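PDB 3D33: domain of Unknown Function with an Immunoglobulin-like Beta-sandwich Fold from Bacteroides vulgatus ATCC 8482, which is of unknown function but adopts an immunoglobulin-like beta-sandwich fold and belongs to the DUF3244 family of the E-set clan. Local coordinates for residues A[32-35]-A[40-43]; A[62-67]-A[82-87]. All blocks are in the same frame, centred on the assembly; numbering follows the deposited sequence.

Contact 1 (A[32-35]-A[40-43])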
# COMPACT_ATOMS: atom_id res chain seq x y z
N THR A 32 3.48 -0.34 -7.62
CA THR A 32 4.74 -0.16 -6.87
C THR A 32 4.51 0.86 -5.76
O THR A 32 3.61 1.71 -5.84
CB THR A 32 5.88 0.28 -7.78
OG1 THR A 32 5.53 1.50 -8.41
CG2 THR A 32 6.17 -0.76 -8.88
N VAL A 33 5.27 0.73 -4.68
CA VAL A 33 5.16 1.58 -3.51
C VAL A 33 6.58 2.00 -3.08
O VAL A 33 7.54 1.19 -3.15
CB VAL A 33 4.43 0.86 -2.37
CG1 VAL A 33 4.51 1.69 -1.09
CG2 VAL A 33 2.98 0.54 -2.75
N PHE A 34 6.72 3.26 -2.66
CA PHE A 34 7.97 3.74 -2.03
C PHE A 34 7.65 4.69 -0.89
O PHE A 34 6.54 5.22 -0.83
CB PHE A 34 8.95 4.40 -3.03
CG PHE A 34 8.38 5.58 -3.77
CD1 PHE A 34 8.44 6.84 -3.22
CD2 PHE A 34 7.81 5.44 -5.03
CE1 PHE A 34 7.92 7.95 -3.90
CE2 PHE A 34 7.30 6.54 -5.72
CZ PHE A 34 7.36 7.79 -5.16
N THR A 35 8.61 4.87 0.01
CA THR A 35 8.50 5.89 1.05
C THR A 35 9.67 6.88 0.91
O THR A 35 10.79 6.51 0.54
CB THR A 35 8.48 5.27 2.47
OG1 THR A 35 9.72 4.57 2.69
CG2 THR A 35 7.34 4.32 2.62
N LEU A 40 4.31 7.81 2.09
CA LEU A 40 4.25 6.59 1.30
C LEU A 40 3.52 6.90 -0.00
O LEU A 40 2.49 7.54 0.03
CB LEU A 40 3.52 5.55 2.12
CG LEU A 40 3.32 4.13 1.66
CD1 LEU A 40 2.96 3.30 2.93
CD2 LEU A 40 2.22 4.03 0.62
N THR A 41 4.08 6.48 -1.14
CA THR A 41 3.45 6.71 -2.44
C THR A 41 3.20 5.39 -3.13
O THR A 41 4.13 4.58 -3.27
CB THR A 41 4.32 7.62 -3.36
OG1 THR A 41 4.50 8.91 -2.76
CG2 THR A 41 3.66 7.79 -4.77
N LEU A 42 1.97 5.20 -3.57
CA LEU A 42 1.60 4.06 -4.40
C LEU A 42 1.31 4.53 -5.81
O LEU A 42 0.60 5.49 -6.02
CB LEU A 42 0.38 3.34 -3.84
CG LEU A 42 -0.18 2.18 -4.66
CD1 LEU A 42 -0.85 1.13 -3.74
CD2 LEU A 42 -1.15 2.64 -5.76
N LYS A 43 1.88 3.82 -6.77
CA LYS A 43 1.56 4.05 -8.18
C LYS A 43 1.05 2.78 -8.81
O LYS A 43 1.50 1.69 -8.47
CB LYS A 43 2.79 4.54 -8.89
CG LYS A 43 3.18 5.92 -8.41
CD LYS A 43 4.10 6.60 -9.37
CE LYS A 43 4.41 8.00 -8.89
NZ LYS A 43 4.89 8.82 -10.03
O HOH W 1 3.94 1.07 -10.74

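Contact 2 (A[62-67]-A[82-87])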
# COMPACT_ATOMS: atom_id res chain seq x y z
N GLY A 62 -3.49 -4.16 14.84
CA GLY A 62 -4.48 -3.09 14.61
C GLY A 62 -4.33 -2.38 13.27
O GLY A 62 -3.22 -2.01 12.85
N VAL A 63 -5.48 -2.17 12.62
CA VAL A 63 -5.50 -1.42 11.38
C VAL A 63 -5.45 0.07 11.69
O VAL A 63 -6.32 0.60 12.42
CB VAL A 63 -6.73 -1.78 10.53
CG1 VAL A 63 -6.76 -0.94 9.27
CG2 VAL A 63 -6.73 -3.28 10.19
N VAL A 64 -4.44 0.74 11.15
CA VAL A 64 -4.24 2.18 11.38
C VAL A 64 -4.76 2.99 10.19
O VAL A 64 -4.98 4.19 10.31
CB VAL A 64 -2.75 2.53 11.67
CG1 VAL A 64 -2.28 1.80 12.92
CG2 VAL A 64 -1.86 2.27 10.46
N TYR A 65 -4.95 2.34 9.03
CA TYR A 65 -5.36 3.01 7.82
C TYR A 65 -6.09 2.02 6.94
O TYR A 65 -5.57 0.94 6.69
CB TYR A 65 -4.14 3.57 7.07
CG TYR A 65 -4.41 4.27 5.74
CD1 TYR A 65 -4.64 3.54 4.59
CD2 TYR A 65 -4.50 5.67 5.67
CE1 TYR A 65 -4.86 4.16 3.36
CE2 TYR A 65 -4.74 6.30 4.45
CZ TYR A 65 -4.90 5.53 3.30
OH TYR A 65 -5.13 6.16 2.09
N GLU A 66 -7.29 2.38 6.48
CA GLU A 66 -7.95 1.61 5.42
C GLU A 66 -8.70 2.56 4.51
O GLU A 66 -9.37 3.51 4.95
CB GLU A 66 -8.89 0.52 5.98
CG GLU A 66 -10.11 1.05 6.67
CD GLU A 66 -11.02 -0.03 7.26
OE1 GLU A 66 -10.57 -1.15 7.52
OE2 GLU A 66 -12.19 0.30 7.45
N ASN A 67 -8.55 2.32 3.22
CA ASN A 67 -9.11 3.20 2.21
C ASN A 67 -9.58 2.38 1.01
O ASN A 67 -8.80 1.60 0.46
CB ASN A 67 -8.02 4.20 1.83
CG ASN A 67 -8.50 5.30 0.91
OD1 ASN A 67 -9.67 5.34 0.55
ND2 ASN A 67 -7.60 6.22 0.54
N ALA A 82 3.54 9.81 9.06
CA ALA A 82 4.28 10.65 10.00
C ALA A 82 3.75 10.55 11.43
O ALA A 82 4.48 10.74 12.38
CB ALA A 82 4.23 12.10 9.53
N ASN A 83 2.45 10.29 11.56
CA ASN A 83 1.84 10.18 12.89
C ASN A 83 1.47 8.74 13.28
O ASN A 83 0.79 8.52 14.27
CB ASN A 83 0.64 11.11 12.98
CG ASN A 83 1.03 12.55 12.69
OD1 ASN A 83 0.55 13.15 11.73
ND2 ASN A 83 1.93 13.09 13.50
N PHE A 84 1.95 7.75 12.53
CA PHE A 84 1.93 6.39 13.03
C PHE A 84 3.03 6.20 14.05
O PHE A 84 4.13 6.72 13.89
CB PHE A 84 2.14 5.36 11.93
CG PHE A 84 1.14 5.38 10.80
CD1 PHE A 84 -0.09 6.03 10.89
CD2 PHE A 84 1.41 4.65 9.66
CE1 PHE A 84 -0.99 5.98 9.81
CE2 PHE A 84 0.54 4.60 8.60
CZ PHE A 84 -0.67 5.29 8.68
N PRO A 85 2.75 5.43 15.13
CA PRO A 85 3.83 5.08 16.04
C PRO A 85 5.00 4.38 15.36
O PRO A 85 4.82 3.67 14.37
CB PRO A 85 3.15 4.11 17.03
CG PRO A 85 1.75 4.57 17.05
CD PRO A 85 1.46 4.92 15.62
N ALA A 86 6.18 4.58 15.92
CA ALA A 86 7.37 3.85 15.51
C ALA A 86 7.11 2.35 15.69
O ALA A 86 6.90 1.86 16.80
CB ALA A 86 8.57 4.30 16.34
N GLU A 87 7.11 1.61 14.59
CA GLU A 87 6.69 0.22 14.60
C GLU A 87 6.84 -0.29 13.16
O GLU A 87 6.97 0.52 12.23
CB GLU A 87 5.21 0.11 15.04
CG GLU A 87 4.68 -1.30 15.29
CD GLU A 87 5.63 -2.09 16.15
OE1 GLU A 87 5.59 -1.91 17.39
OE2 GLU A 87 6.42 -2.87 15.59

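Contact 1 (A[32-35]-A[40-43])
Phe-34 and Thr-41 lie side by side on one face of an antiparallel strand pair, the aromatic ring leaning across its neighbour so that CB of Thr-41 sits under the ring face, toward the rim. That CB is 3.5 Å from CZ of Phe-34, a CH-pi contact that the phenylalanine's first torsion makes possible: at 59° it sets CG between the backbone N and the carbonyl carbon and swings the ring over the partner strand. Beneath the ring the two backbones are bonded both ways, Thr-41 N to Phe-34 O at 2.8 Å being nearly straight (172°). The second bonded pair, Thr-32 with Lys-43, repeats the scheme with Lys-43 N to Thr-32 O at 2.9 Å. On the other face the packing is tight and apolar: CG1 of Val-33 meets CD2 of Leu-40 at 3.7 Å, and CG2 of Val-33 reaches CB of Leu-42, with Leu-91 and Ile-93 of strand 87-96 closing over Val-33 and Leu-42. The Thr-32 end is looser and faces solvent; OG1 of Thr-32 is 4.1 Å from CB of Lys-43, and a water hydrogen-bonds to that OG1 at 2.9 Å while giving a weak bond to Lys-43 O. This is an antiparallel beta hairpin, the middle pair of one sheet, with its Val-33 and Leu-42 side turned to the interior of an immunoglobulin-like sandwich.

Contact 2 (A[62-67]-A[82-87])
The ring of Phe-84 has Val-64 over one face, its CG2 methyl standing 3.7 Å above the plane and close to the ring centre. The methyl is a little nearer CZ and CE2 than CD1 and CD2, and the line from CG2 to the centroid runs almost along the ring normal, a well-centred CH-pi contact. Tyr-65 comes in obliquely, its CB 4.2 Å from CZ of Phe-84, while its own ring turns away along the strand. There its OH accepts a hydrogen bond of 2.9 Å from ND2 of Asn-67, a donor whose amide plane nearly contains the hydroxyl oxygen; this ties down the far end of the tyrosine side chain.

Two torsions bring the main partners together. In Val-64, chi1 of -60° places CG2 between the backbone N and the carbonyl carbon, from where it projects to the aromatic ring. Phe-84, with chi1 -59°, has CG anti to its carbonyl carbon and beside its N, which sends the ring out from the loop toward the strand. The backbones stay apart, with CA of Val-64 and CA of Phe-84 at 7.6 Å, so side chains alone bridge this partly solvent-exposed contact.

The outermost strand 63-69 carries a classic beta bulge here, Val-64 and Tyr-65 together standing opposite the single residue Ile-55 of strand 50-57, and the bulge lets these two consecutive residues turn their CB atoms to the same loop. The ring of Phe-84 also meets that of Tyr-89, their planes at about 45°, and Phe-84 O accepts a hydrogen bond from Lys-107 NZ. The loop carrying Phe-84 connects strand 76-80 to strand 87-96, and so leads from one sheet of the sandwich to the other, reaching past strand 50-57 to the edge strand 63-69.

Contact 1 is the more deeply placed, its centre about 7 Å from the centre of the chain, while contact 2, its centre about 12 Å from that point, is a surface contact. They share no strand: 32-35 and 40-43 pair inside one sheet, whereas 62-67 lies on the edge strand of the other sheet and 82-87 on the loop that joins the two. Their centres are about 15 Å apart, and their nearest atoms about 6 Å, without touching. The chemistry follows the place: contact 1 rests on a backbone ladder with apolar packing behind it, contact 2 purely on side chains. Each nevertheless uses a phenylalanine face covered by an aliphatic carbon, CB of a threonine in one and a valine methyl in the other.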